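Local coordinates for protein thermostable carboxypeptidase 1 (Pyrococcus furiosus, PDB 1KA2) that removes amino acids one after another from the C-terminus of peptides with broad specificity, working as a cobalt-dependent, homodimeric metallocarboxypeptidase of family M32, at residues Val70-Lys74 with Val87-Asp91; Tyr82-Ile86 with Arg283-Ile289; Glu152-Asp157 with Leu167-Asp171; Val172-Phe176 with Asp484-Glu488. All coordinates share one frame. Residue numbers count along the deposited sequence, not the author numbering.

Helical proteins are held together by contacts of very different span, and these four illustrate the range in two pairs. Contacts 1 and 2 share helix 81-99 and touch, with Leu90 CG 3.8 Å from Pro288 CG and centres 12 Å apart. Contacts 3 and 4 both use helix 169-192 and touch, Leu167 CD2, just before it, lying 4.0 Å from Val172 CG2, with centres 14 Å apart. Between the pairs nothing touches; contacts 2 and 4 leave about 17 Å between nearest atoms. The second pair lies nearer the metal site: the side chains of Leu167 and Met485 are about 11 and 10 Å from that of Glu299, a ligand of the catalytic cobalt, here holding magnesium.

Contact 1: residues Val70-Lys74 with Val87-Asp91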
loop_
_atom_site.group_PDB
_atom_site.type_symbol
_atom_site.label_atom_id
_atom_site.label_comp_id
_atom_site.label_asym_id
_atom_site.label_seq_id
_atom_site.Cartn_x
_atom_site.Cartn_y
_atom_site.Cartn_z
ATOM N N VAL A 70 3.640 30.833 -6.633
ATOM C CA VAL A 70 4.349 30.450 -7.849
ATOM C C VAL A 70 4.490 31.653 -8.777
ATOM O O VAL A 70 5.545 31.872 -9.374
ATOM C CB VAL A 70 3.609 29.304 -8.599
ATOM C CG1 VAL A 70 4.256 29.058 -9.963
ATOM C CG2 VAL A 70 3.646 28.031 -7.768
ATOM N N GLU A 71 3.422 32.430 -8.909
ATOM C CA GLU A 71 3.472 33.613 -9.756
ATOM C C GLU A 71 4.521 34.568 -9.210
ATOM O O GLU A 71 5.375 35.060 -9.952
ATOM C CB GLU A 71 2.107 34.307 -9.798
ATOM C CG GLU A 71 1.296 33.977 -11.040
ATOM C CD GLU A 71 2.031 34.342 -12.316
ATOM O OE1 GLU A 71 2.407 35.524 -12.460
ATOM O OE2 GLU A 71 2.231 33.450 -13.172
ATOM N N LYS A 72 4.454 34.814 -7.904
ATOM C CA LYS A 72 5.392 35.704 -7.236
ATOM C C LYS A 72 6.841 35.287 -7.477
ATOM O O LYS A 72 7.659 36.090 -7.930
ATOM C CB LYS A 72 5.106 35.724 -5.734
ATOM C CG LYS A 72 6.001 36.661 -4.935
ATOM C CD LYS A 72 5.732 36.527 -3.447
ATOM C CE LYS A 72 6.563 37.505 -2.636
ATOM N NZ LYS A 72 6.196 38.918 -2.934
ATOM N N ALA A 73 7.158 34.031 -7.169
ATOM C CA ALA A 73 8.515 33.519 -7.345
ATOM C C ALA A 73 8.949 33.620 -8.799
ATOM O O ALA A 73 10.118 33.875 -9.099
ATOM C CB ALA A 73 8.593 32.071 -6.881
ATOM N N LYS A 74 7.997 33.417 -9.702
ATOM C CA LYS A 74 8.269 33.479 -11.130
ATOM C C LYS A 74 8.738 34.898 -11.444
ATOM O O LYS A 74 9.390 35.151 -12.464
ATOM C CB LYS A 74 6.993 33.136 -11.908
ATOM C CG LYS A 74 7.179 32.990 -13.409
ATOM C CD LYS A 74 5.865 32.621 -14.086
ATOM C CE LYS A 74 6.062 32.488 -15.583
ATOM N NZ LYS A 74 4.819 32.084 -16.280
ATOM N N VAL A 87 9.865 26.367 -10.003
ATOM C CA VAL A 87 8.877 27.220 -10.650
ATOM C C VAL A 87 8.486 26.738 -12.047
ATOM O O VAL A 87 7.299 26.641 -12.357
ATOM C CB VAL A 87 9.385 28.678 -10.741
ATOM C CG1 VAL A 87 8.329 29.560 -11.397
ATOM C CG2 VAL A 87 9.728 29.197 -9.342
ATOM N N ARG A 88 9.468 26.427 -12.889
ATOM C CA ARG A 88 9.149 25.969 -14.239
ATOM C C ARG A 88 8.187 24.792 -14.158
ATOM O O ARG A 88 7.128 24.795 -14.787
ATOM C CB ARG A 88 10.406 25.527 -15.002
ATOM C CG ARG A 88 10.169 25.377 -16.500
ATOM C CD ARG A 88 11.284 24.618 -17.219
ATOM N NE ARG A 88 11.076 23.165 -17.236
ATOM C CZ ARG A 88 11.475 22.329 -16.278
ATOM N NH1 ARG A 88 12.114 22.790 -15.210
ATOM N NH2 ARG A 88 11.244 21.028 -16.394
ATOM N N VAL A 89 8.563 23.797 -13.363
ATOM C CA VAL A 89 7.756 22.596 -13.190
ATOM C C VAL A 89 6.364 22.906 -12.641
ATOM O O VAL A 89 5.354 22.474 -13.203
ATOM C CB VAL A 89 8.473 21.586 -12.252
ATOM C CG1 VAL A 89 7.531 20.442 -11.871
ATOM C CG2 VAL A 89 9.711 21.049 -12.934
ATOM N N LEU A 90 6.305 23.656 -11.548
ATOM C CA LEU A 90 5.018 23.985 -10.960
ATOM C C LEU A 90 4.188 24.898 -11.851
ATOM O O LEU A 90 2.960 24.809 -11.858
ATOM C CB LEU A 90 5.205 24.609 -9.565
ATOM C CG LEU A 90 5.685 23.622 -8.485
ATOM C CD1 LEU A 90 5.884 24.357 -7.173
ATOM C CD2 LEU A 90 4.663 22.502 -8.307
ATOM N N ASP A 91 4.841 25.768 -12.616
ATOM C CA ASP A 91 4.085 26.661 -13.496
ATOM C C ASP A 91 3.393 25.825 -14.573
ATOM O O ASP A 91 2.231 26.056 -14.896
ATOM C CB ASP A 91 4.999 27.709 -14.144
ATOM C CG ASP A 91 4.223 28.713 -14.985
ATOM O OD1 ASP A 91 4.523 28.835 -16.191
ATOM O OD2 ASP A 91 3.309 29.373 -14.438
#
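A single salt bridge supplies the polar link between these two helical segments: Lys74 NZ donates to Asp91 OD1 at 3.3 Å. The lysine is fully extended, all four of its chi angles being t, so its ammonium group reaches the carboxylate while its CB still packs 3.9 Å from Val87 CG1. It probably offsets the like-charge approach of Glu71 OE2 and Asp91 OD2, which lie 4.4 Å apart with no hydrogen bond joining the two acids. No backbone hydrogen bond crosses the gap; Lys74 N bonds to Val70 O at 2.9 Å and Asp91 N to Val87 O at 2.6 Å, each within its own helix. Helices 64-74 and 81-99, consecutive in the chain, form a splayed helical hairpin, their segment axes 10.0 Å apart at closest approach and 141° apart in direction. Val70 and Val87 set the register, with CA atoms 6.2 Å apart and side chains meeting CG1 to CG1 at 4.3 Å. Val70 CG2 lies 4.2 Å from Leu90 CB, and Ala73 CB is 4.0 Å from Val87 CG2. Helix 8-36 covers this apolar seam, Thr9 touching Ala73, and Ile13 and Tyr17 touching Leu90. Arg88, whose CA-to-CB bond points away, is satisfied elsewhere: its NE forms a salt bridge with Glu165 and its NH1 donates to Ser469 O.

Contact 2: residues Tyr82-Ile86 with Arg283-Ile289; sequences YERGI and RFMFTPI
Helix 81-99 offers a loop one face of its turn 82-86, where Ile86 N bonds to Tyr82 O at 3.1 Å. Arg283 and Phe284 end a 3-10 segment that begins earlier. Arg283 sends its NH2 within 4.2 Å of Tyr82 OH, although the salt-bridge partner of that guanidinium is Asp281. Phe284 (chi1 m) meets Tyr82 (chi1 m) rim to rim: Phe284 CZ is 3.3 Å from Tyr82 CD2, with centroids 5.5 Å apart and planes at 50°. A type II beta turn then runs from Phe284 to Thr287, with Met285 near -52/133 and Phe286 at 77/3. Both pack on the second subunit, against its Glu45 and Val48. Phe284 O accepts from Thr287 N at 2.9 Å and Thr287 OG1 at 2.5 Å. Pro288 brings CG to 3.9 Å from Ile86 CG2. Ile289 (chi1 p, chi2 t) sets the register, its CA 5.9 Å from that of Ile86; its CG2 presses 3.5 Å from Gly85 C, a fit with little room for a CB on Gly85. This apolar docking joins helix 81-99 to the linker between the HEXXH helix 261-278 and helix 295-309, which bears the third metal ligand, Glu299.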
loop_
_atom_site.group_PDB
_atom_site.type_symbol
_atom_site.label_atom_id
_atom_site.label_comp_id
_atom_site.label_asym_id
_atom_site.label_seq_id
_atom_site.Cartn_x
_atom_site.Cartn_y
_atom_site.Cartn_z
ATOM N N TYR A 82 18.068 25.418 -9.413
ATOM C CA TYR A 82 17.199 24.512 -8.669
ATOM C C TYR A 82 15.869 25.163 -8.311
ATOM O O TYR A 82 14.806 24.640 -8.648
ATOM C CB TYR A 82 17.908 24.036 -7.402
ATOM C CG TYR A 82 19.278 23.464 -7.674
ATOM C CD1 TYR A 82 20.428 24.234 -7.490
ATOM C CD2 TYR A 82 19.425 22.164 -8.150
ATOM C CE1 TYR A 82 21.695 23.718 -7.775
ATOM C CE2 TYR A 82 20.682 21.639 -8.437
ATOM C CZ TYR A 82 21.809 22.421 -8.247
ATOM O OH TYR A 82 23.043 21.903 -8.535
ATOM N N GLU A 83 15.930 26.299 -7.626
ATOM C CA GLU A 83 14.722 27.020 -7.241
ATOM C C GLU A 83 13.942 27.393 -8.500
ATOM O O GLU A 83 12.716 27.474 -8.483
ATOM C CB GLU A 83 15.083 28.291 -6.480
ATOM C CG GLU A 83 16.042 28.079 -5.324
ATOM C CD GLU A 83 16.516 29.389 -4.722
ATOM O OE1 GLU A 83 17.089 30.211 -5.469
ATOM O OE2 GLU A 83 16.313 29.598 -3.506
ATOM N N ARG A 84 14.663 27.623 -9.592
ATOM C CA ARG A 84 14.028 27.985 -10.852
ATOM C C ARG A 84 13.302 26.762 -11.394
ATOM O O ARG A 84 12.197 26.869 -11.929
ATOM C CB ARG A 84 15.084 28.442 -11.858
ATOM C CG ARG A 84 14.541 29.280 -13.001
ATOM C CD ARG A 84 15.637 29.545 -14.024
ATOM N NE ARG A 84 16.852 30.039 -13.382
ATOM C CZ ARG A 84 18.042 30.098 -13.972
ATOM N NH1 ARG A 84 18.183 29.693 -15.231
ATOM N NH2 ARG A 84 19.094 30.546 -13.295
ATOM N N GLY A 85 13.935 25.601 -11.248
ATOM C CA GLY A 85 13.339 24.366 -11.722
ATOM C C GLY A 85 12.008 24.144 -11.047
ATOM O O GLY A 85 11.054 23.665 -11.665
ATOM N N ILE A 86 11.947 24.509 -9.770
ATOM C CA ILE A 86 10.734 24.360 -8.984
ATOM C C ILE A 86 9.598 25.108 -9.663
ATOM O O ILE A 86 8.512 24.554 -9.880
ATOM C CB ILE A 86 10.921 24.930 -7.562
ATOM C CG1 ILE A 86 12.034 24.172 -6.847
ATOM C CG2 ILE A 86 9.632 24.807 -6.768
ATOM C CD1 ILE A 86 12.362 24.740 -5.506
ATOM N N ARG A 283 18.727 15.842 -2.250
ATOM C CA ARG A 283 18.548 17.202 -1.768
ATOM C C ARG A 283 17.228 17.747 -2.328
ATOM O O ARG A 283 16.764 18.801 -1.906
ATOM C CB ARG A 283 19.710 18.089 -2.215
ATOM C CG ARG A 283 21.059 17.637 -1.685
ATOM C CD ARG A 283 22.188 18.434 -2.314
ATOM N NE ARG A 283 22.255 18.213 -3.751
ATOM C CZ ARG A 283 22.986 18.943 -4.583
ATOM N NH1 ARG A 283 23.717 19.943 -4.117
ATOM N NH2 ARG A 283 22.975 18.681 -5.879
ATOM N N PHE A 284 16.635 17.016 -3.277
ATOM C CA PHE A 284 15.370 17.404 -3.920
ATOM C C PHE A 284 14.160 16.633 -3.353
ATOM O O PHE A 284 13.023 16.793 -3.826
ATOM C CB PHE A 284 15.439 17.159 -5.443
ATOM C CG PHE A 284 16.626 17.808 -6.130
ATOM C CD1 PHE A 284 17.353 18.827 -5.511
ATOM C CD2 PHE A 284 17.004 17.404 -7.411
ATOM C CE1 PHE A 284 18.435 19.427 -6.155
ATOM C CE2 PHE A 284 18.090 18.004 -8.068
ATOM C CZ PHE A 284 18.806 19.012 -7.441
ATOM N N MET A 285 14.404 15.798 -2.346
ATOM C CA MET A 285 13.350 14.994 -1.730
ATOM C C MET A 285 12.153 15.858 -1.317
ATOM O O MET A 285 12.322 16.916 -0.705
ATOM C CB MET A 285 13.930 14.259 -0.513
ATOM C CG MET A 285 13.177 13.019 -0.089
ATOM S SD MET A 285 13.919 12.245 1.369
ATOM C CE MET A 285 15.237 11.289 0.618
ATOM N N PHE A 286 10.944 15.403 -1.652
ATOM C CA PHE A 286 9.706 16.136 -1.332
ATOM C C PHE A 286 9.418 17.346 -2.237
ATOM O O PHE A 286 8.429 18.055 -2.027
ATOM C CB PHE A 286 9.730 16.621 0.119
ATOM C CG PHE A 286 10.136 15.573 1.087
ATOM C CD1 PHE A 286 11.305 15.711 1.823
ATOM C CD2 PHE A 286 9.369 14.422 1.242
ATOM C CE1 PHE A 286 11.710 14.706 2.710
ATOM C CE2 PHE A 286 9.761 13.419 2.118
ATOM C CZ PHE A 286 10.936 13.560 2.855
ATOM N N THR A 287 10.267 17.577 -3.235
ATOM C CA THR A 287 10.096 18.714 -4.140
ATOM C C THR A 287 9.755 18.278 -5.560
ATOM O O THR A 287 10.069 17.165 -5.971
ATOM C CB THR A 287 11.374 19.547 -4.241
ATOM O OG1 THR A 287 12.307 18.872 -5.089
ATOM C CG2 THR A 287 11.989 19.742 -2.871
ATOM N N PRO A 288 9.130 19.172 -6.339
ATOM C CA PRO A 288 8.750 18.869 -7.726
ATOM C C PRO A 288 9.876 18.660 -8.746
ATOM O O PRO A 288 9.597 18.301 -9.887
ATOM C CB PRO A 288 7.831 20.033 -8.097
ATOM C CG PRO A 288 8.286 21.135 -7.214
ATOM C CD PRO A 288 8.550 20.458 -5.907
ATOM N N ILE A 289 11.134 18.879 -8.361
ATOM C CA ILE A 289 12.238 18.663 -9.296
ATOM C C ILE A 289 12.828 17.263 -9.188
ATOM O O ILE A 289 13.574 16.826 -10.067
ATOM C CB ILE A 289 13.384 19.695 -9.136
ATOM C CG1 ILE A 289 13.789 19.841 -7.670
ATOM C CG2 ILE A 289 12.965 21.026 -9.750
ATOM C CD1 ILE A 289 14.939 20.833 -7.470
#

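Contact 3: residues Glu152-Asp157 with Leu167-Asp171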
loop_
_atom_site.group_PDB
_atom_site.type_symbol
_atom_site.label_atom_id
_atom_site.label_comp_id
_atom_site.label_asym_id
_atom_site.label_seq_id
_atom_site.Cartn_x
_atom_site.Cartn_y
_atom_site.Cartn_z
ATOM N N GLU A 152 0.797 26.573 -31.159
ATOM C CA GLU A 152 1.209 27.487 -32.221
ATOM C C GLU A 152 0.874 26.964 -33.614
ATOM O O GLU A 152 0.010 27.508 -34.300
ATOM C CB GLU A 152 2.715 27.793 -32.114
ATOM C CG GLU A 152 3.644 26.837 -32.859
ATOM C CD GLU A 152 4.815 26.349 -32.021
ATOM O OE1 GLU A 152 4.962 26.797 -30.860
ATOM O OE2 GLU A 152 5.593 25.510 -32.534
ATOM N N GLU A 153 1.536 25.885 -34.014
ATOM C CA GLU A 153 1.354 25.297 -35.337
ATOM C C GLU A 153 0.110 24.431 -35.487
ATOM O O GLU A 153 -0.894 24.858 -36.065
ATOM C CB GLU A 153 2.603 24.488 -35.705
ATOM C CG GLU A 153 2.670 24.026 -37.158
ATOM C CD GLU A 153 2.890 25.174 -38.136
ATOM O OE1 GLU A 153 3.089 26.324 -37.682
ATOM O OE2 GLU A 153 2.868 24.920 -39.362
ATOM N N GLU A 154 0.177 23.216 -34.956
ATOM C CA GLU A 154 -0.929 22.257 -35.031
ATOM C C GLU A 154 -1.577 21.953 -33.689
ATOM O O GLU A 154 -0.955 22.095 -32.636
ATOM C CB GLU A 154 -0.454 20.919 -35.580
ATOM C CG GLU A 154 0.129 20.935 -36.950
ATOM C CD GLU A 154 0.808 19.623 -37.253
ATOM O OE1 GLU A 154 0.174 18.572 -37.032
ATOM O OE2 GLU A 154 1.970 19.638 -37.706
ATOM N N PRO A 155 -2.842 21.508 -33.720
ATOM C CA PRO A 155 -3.576 21.167 -32.501
ATOM C C PRO A 155 -2.901 19.949 -31.865
ATOM O O PRO A 155 -2.886 19.796 -30.650
ATOM C CB PRO A 155 -4.973 20.830 -33.020
ATOM C CG PRO A 155 -5.085 21.650 -34.270
ATOM C CD PRO A 155 -3.731 21.471 -34.894
ATOM N N TYR A 156 -2.331 19.095 -32.710
ATOM C CA TYR A 156 -1.668 17.892 -32.235
ATOM C C TYR A 156 -0.408 18.203 -31.432
ATOM O O TYR A 156 0.100 17.336 -30.722
ATOM C CB TYR A 156 -1.330 16.971 -33.406
ATOM C CG TYR A 156 -0.882 15.590 -32.981
ATOM C CD1 TYR A 156 0.394 15.123 -33.298
ATOM C CD2 TYR A 156 -1.732 14.752 -32.251
ATOM C CE1 TYR A 156 0.819 13.854 -32.899
ATOM C CE2 TYR A 156 -1.317 13.479 -31.844
ATOM C CZ TYR A 156 -0.041 13.039 -32.175
ATOM O OH TYR A 156 0.371 11.786 -31.795
ATOM N N ASP A 157 0.089 19.432 -31.536
ATOM C CA ASP A 157 1.275 19.826 -30.779
ATOM C C ASP A 157 0.904 19.901 -29.308
ATOM O O ASP A 157 1.718 19.597 -28.442
ATOM C CB ASP A 157 1.793 21.206 -31.201
ATOM C CG ASP A 157 2.288 21.243 -32.628
ATOM O OD1 ASP A 157 3.026 20.329 -33.040
ATOM O OD2 ASP A 157 1.946 22.204 -33.334
ATOM N N LEU A 167 7.552 18.755 -26.675
ATOM C CA LEU A 167 7.506 17.981 -27.911
ATOM C C LEU A 167 6.540 18.667 -28.889
ATOM O O LEU A 167 5.484 19.170 -28.488
ATOM C CB LEU A 167 7.060 16.541 -27.623
ATOM C CG LEU A 167 7.309 15.531 -28.747
ATOM C CD1 LEU A 167 8.808 15.435 -29.021
ATOM C CD2 LEU A 167 6.760 14.163 -28.358
ATOM N N ARG A 168 6.915 18.707 -30.163
ATOM C CA ARG A 168 6.085 19.346 -31.185
ATOM C C ARG A 168 5.834 18.345 -32.294
ATOM O O ARG A 168 6.568 17.371 -32.421
ATOM C CB ARG A 168 6.790 20.578 -31.779
ATOM C CG ARG A 168 7.033 21.752 -30.832
ATOM C CD ARG A 168 5.736 22.401 -30.389
ATOM N NE ARG A 168 5.365 21.991 -29.040
ATOM C CZ ARG A 168 5.533 22.735 -27.951
ATOM N NH1 ARG A 168 6.062 23.945 -28.043
ATOM N NH2 ARG A 168 5.185 22.257 -26.761
ATOM N N THR A 169 4.798 18.583 -33.093
ATOM C CA THR A 169 4.489 17.679 -34.189
ATOM C C THR A 169 5.678 17.626 -35.147
ATOM O O THR A 169 6.050 16.554 -35.626
ATOM C CB THR A 169 3.218 18.130 -34.960
ATOM O OG1 THR A 169 2.093 18.142 -34.070
ATOM C CG2 THR A 169 2.920 17.171 -36.119
ATOM N N ARG A 170 6.286 18.786 -35.402
ATOM C CA ARG A 170 7.436 18.887 -36.302
ATOM C C ARG A 170 8.556 17.979 -35.814
ATOM O O ARG A 170 9.241 17.354 -36.611
ATOM C CB ARG A 170 7.930 20.340 -36.382
ATOM C CG ARG A 170 6.808 21.369 -36.541
ATOM C CD ARG A 170 7.349 22.787 -36.736
ATOM N NE ARG A 170 7.909 22.990 -38.073
ATOM C CZ ARG A 170 7.190 23.017 -39.194
ATOM N NH1 ARG A 170 5.873 22.857 -39.147
ATOM N NH2 ARG A 170 7.785 23.204 -40.367
ATOM N N ASP A 171 8.740 17.907 -34.498
ATOM C CA ASP A 171 9.763 17.035 -33.928
ATOM C C ASP A 171 9.493 15.589 -34.365
ATOM O O ASP A 171 10.345 14.927 -34.962
ATOM C CB ASP A 171 9.733 17.091 -32.394
ATOM C CG ASP A 171 10.278 18.393 -31.831
ATOM O OD1 ASP A 171 11.465 18.696 -32.052
ATOM O OD2 ASP A 171 9.521 19.111 -31.153
#
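Both segments run as loop into the first turn of a helix, and their nearest CA atoms are those of Asp157 and Arg168, 4.9 Å apart. Residues 152-154 lead into helix 155-163, and Arg168, at -125/160, occupies the N-cap position of helix 169-192. Asp157 OD1 accepts from Thr169 N at a very short 2.5 Å and from Thr169 OG1 at 2.6 Å, so an aspartate of the preceding helix meets a first-turn amide, which has no earlier turn to bond to. Its other oxygen, OD2, accepts from Glu154 N at 2.6 Å; one carboxylate thus ties together the starts of two helices. Asp171 OD2 accepts from Arg168 N at 2.8 Å, an N3 side chain bonding back to the N-cap amide, as in one half of a capping box. The outer charges are more loosely paired. Glu153 OE2 and Arg170 NH1 make a long salt bridge of 3.7 Å, and Arg168, whose NE donates to Leu167 O at 2.9 Å, has its salt-bridge partner in Asp161. Thr169 CG2 lies close to Glu154 OE2, at 3.1 Å, an oxygen salt-bridged to Arg371, and Thr169 OG1 sits at the edge of the Tyr156 ring, 3.5 Å from CD1. Helix 359-375 flanks the junction through Arg371 and Glu370, the latter hydrogen-bonded to Tyr156 OH, while helix 421-440 meets Tyr156 with Pro421 and Leu167 with Ile425.

Contact 4: residues Val172-Phe176 with Asp484-Glu488; sequences VEKMF and DMDAE
Met175 overlaps the tip of Met485, its SD 3.3 Å from Met485 CE, in a close thioether contact. To build it, give Met175 the p, t, t rotamer and Met485 t, t with chi3 near 95°. Residues 172-176 are one turn of helix 169-192, with a weak Phe176 N to Val172 O bond of 3.4 Å. Facing them, 484-486 is irregular and extended (-107/171, -58/142, -147/108) before Ala487 bends to -49/-27 on the approach to helix 488-498. Register follows from Met175 CA and Ala487 CA, 5.5 Å apart; Ala487 CB then stands 3.8 Å from Met175 O and 4.4 Å from Met175 CB. Ala487 and the two methionines let the link between the last two helices of the chain, 473-481 and 488-498, lie against helix 169-192. Helix 421-440 packs alongside: Thr424 touches Met175, while Ile425 and Leu429 touch Met485. The loop's own polar bonding is local or outside the pair, since Asp486 OD1 makes a weak capping bond of 3.4 Å with Glu488 N, and Gln432 bonds to Asp484 O and Asp486 N. No hydrogen bond crosses between the segments. Lys174 (chi1 t, chi2 near -145°, chi3 t, chi4 m) spans the gap to bring NZ 3.9 Å from Ala487 N and 4.4 Å from Asp486 OD1, too far for a salt bridge, leaving that ammonium group without a partner in the model.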
loop_
_atom_site.group_PDB
_atom_site.type_symbol
_atom_site.label_atom_id
_atom_site.label_comp_id
_atom_site.label_asym_id
_atom_site.label_seq_id
_atom_site.Cartn_x
_atom_site.Cartn_y
_atom_site.Cartn_z
ATOM N N VAL A 172 8.285 15.117 -34.073
ATOM C CA VAL A 172 7.883 13.749 -34.391
ATOM C C VAL A 172 7.902 13.482 -35.886
ATOM O O VAL A 172 8.271 12.397 -36.331
ATOM C CB VAL A 172 6.459 13.441 -33.843
ATOM C CG1 VAL A 172 6.126 11.967 -34.048
ATOM C CG2 VAL A 172 6.375 13.816 -32.370
ATOM N N GLU A 173 7.493 14.478 -36.657
ATOM C CA GLU A 173 7.466 14.350 -38.108
ATOM C C GLU A 173 8.869 14.039 -38.606
ATOM O O GLU A 173 9.057 13.195 -39.481
ATOM C CB GLU A 173 6.968 15.656 -38.718
ATOM C CG GLU A 173 6.638 15.597 -40.193
ATOM C CD GLU A 173 5.901 16.843 -40.636
ATOM O OE1 GLU A 173 6.453 17.947 -40.453
ATOM O OE2 GLU A 173 4.770 16.722 -41.154
ATOM N N LYS A 174 9.851 14.713 -38.016
ATOM C CA LYS A 174 11.256 14.551 -38.379
ATOM C C LYS A 174 11.892 13.189 -38.085
ATOM O O LYS A 174 12.478 12.570 -38.976
ATOM C CB LYS A 174 12.105 15.623 -37.689
ATOM C CG LYS A 174 13.592 15.253 -37.643
ATOM C CD LYS A 174 14.270 15.740 -36.365
ATOM C CE LYS A 174 15.660 15.120 -36.200
ATOM N NZ LYS A 174 15.617 13.644 -35.950
ATOM N N MET A 175 11.817 12.741 -36.833
ATOM C CA MET A 175 12.432 11.471 -36.475
ATOM C C MET A 175 11.903 10.330 -37.324
ATOM O O MET A 175 12.657 9.447 -37.727
ATOM C CB MET A 175 12.232 11.159 -34.985
ATOM C CG MET A 175 10.796 11.010 -34.543
ATOM S SD MET A 175 10.660 10.653 -32.767
ATOM C CE MET A 175 8.993 9.981 -32.691
ATOM N N PHE A 176 10.605 10.351 -37.607
ATOM C CA PHE A 176 10.013 9.291 -38.405
ATOM C C PHE A 176 10.397 9.344 -39.886
ATOM O O PHE A 176 10.291 8.337 -40.588
ATOM C CB PHE A 176 8.490 9.296 -38.233
ATOM C CG PHE A 176 8.025 8.551 -37.013
ATOM C CD1 PHE A 176 7.246 9.181 -36.045
ATOM C CD2 PHE A 176 8.369 7.212 -36.832
ATOM C CE1 PHE A 176 6.808 8.487 -34.910
ATOM C CE2 PHE A 176 7.937 6.508 -35.702
ATOM C CZ PHE A 176 7.156 7.151 -34.740
ATOM N N ASP A 484 20.917 17.278 -29.541
ATOM C CA ASP A 484 19.503 16.960 -29.459
ATOM C C ASP A 484 19.294 15.535 -29.956
ATOM O O ASP A 484 20.214 14.910 -30.484
ATOM C CB ASP A 484 18.708 17.935 -30.330
ATOM C CG ASP A 484 18.798 19.360 -29.835
ATOM O OD1 ASP A 484 17.997 19.740 -28.958
ATOM O OD2 ASP A 484 19.681 20.098 -30.316
ATOM N N MET A 485 18.083 15.020 -29.778
ATOM C CA MET A 485 17.774 13.677 -30.230
ATOM C C MET A 485 18.032 13.615 -31.733
ATOM O O MET A 485 17.781 14.579 -32.454
ATOM C CB MET A 485 16.302 13.342 -29.936
ATOM C CG MET A 485 15.860 11.983 -30.461
ATOM S SD MET A 485 14.152 11.569 -30.056
ATOM C CE MET A 485 13.298 12.094 -31.522
ATOM N N ASP A 486 18.555 12.484 -32.190
ATOM C CA ASP A 486 18.827 12.275 -33.607
ATOM C C ASP A 486 18.631 10.805 -33.935
ATOM O O ASP A 486 19.436 9.952 -33.555
ATOM C CB ASP A 486 20.249 12.703 -33.967
ATOM C CG ASP A 486 20.652 12.261 -35.368
ATOM O OD1 ASP A 486 19.863 12.456 -36.320
ATOM O OD2 ASP A 486 21.765 11.720 -35.516
ATOM N N ALA A 487 17.548 10.520 -34.641
ATOM C CA ALA A 487 17.204 9.161 -35.020
ATOM C C ALA A 487 18.352 8.374 -35.637
ATOM O O ALA A 487 18.383 7.149 -35.543
ATOM C CB ALA A 487 16.029 9.188 -35.976
ATOM N N GLU A 488 19.292 9.074 -36.268
ATOM C CA GLU A 488 20.433 8.428 -36.926
ATOM C C GLU A 488 21.159 7.362 -36.107
ATOM O O GLU A 488 21.582 6.342 -36.659
ATOM C CB GLU A 488 21.448 9.483 -37.383
ATOM C CG GLU A 488 21.019 10.296 -38.600
ATOM C CD GLU A 488 20.760 9.423 -39.814
ATOM O OE1 GLU A 488 21.521 8.448 -40.014
ATOM O OE2 GLU A 488 19.805 9.716 -40.569
#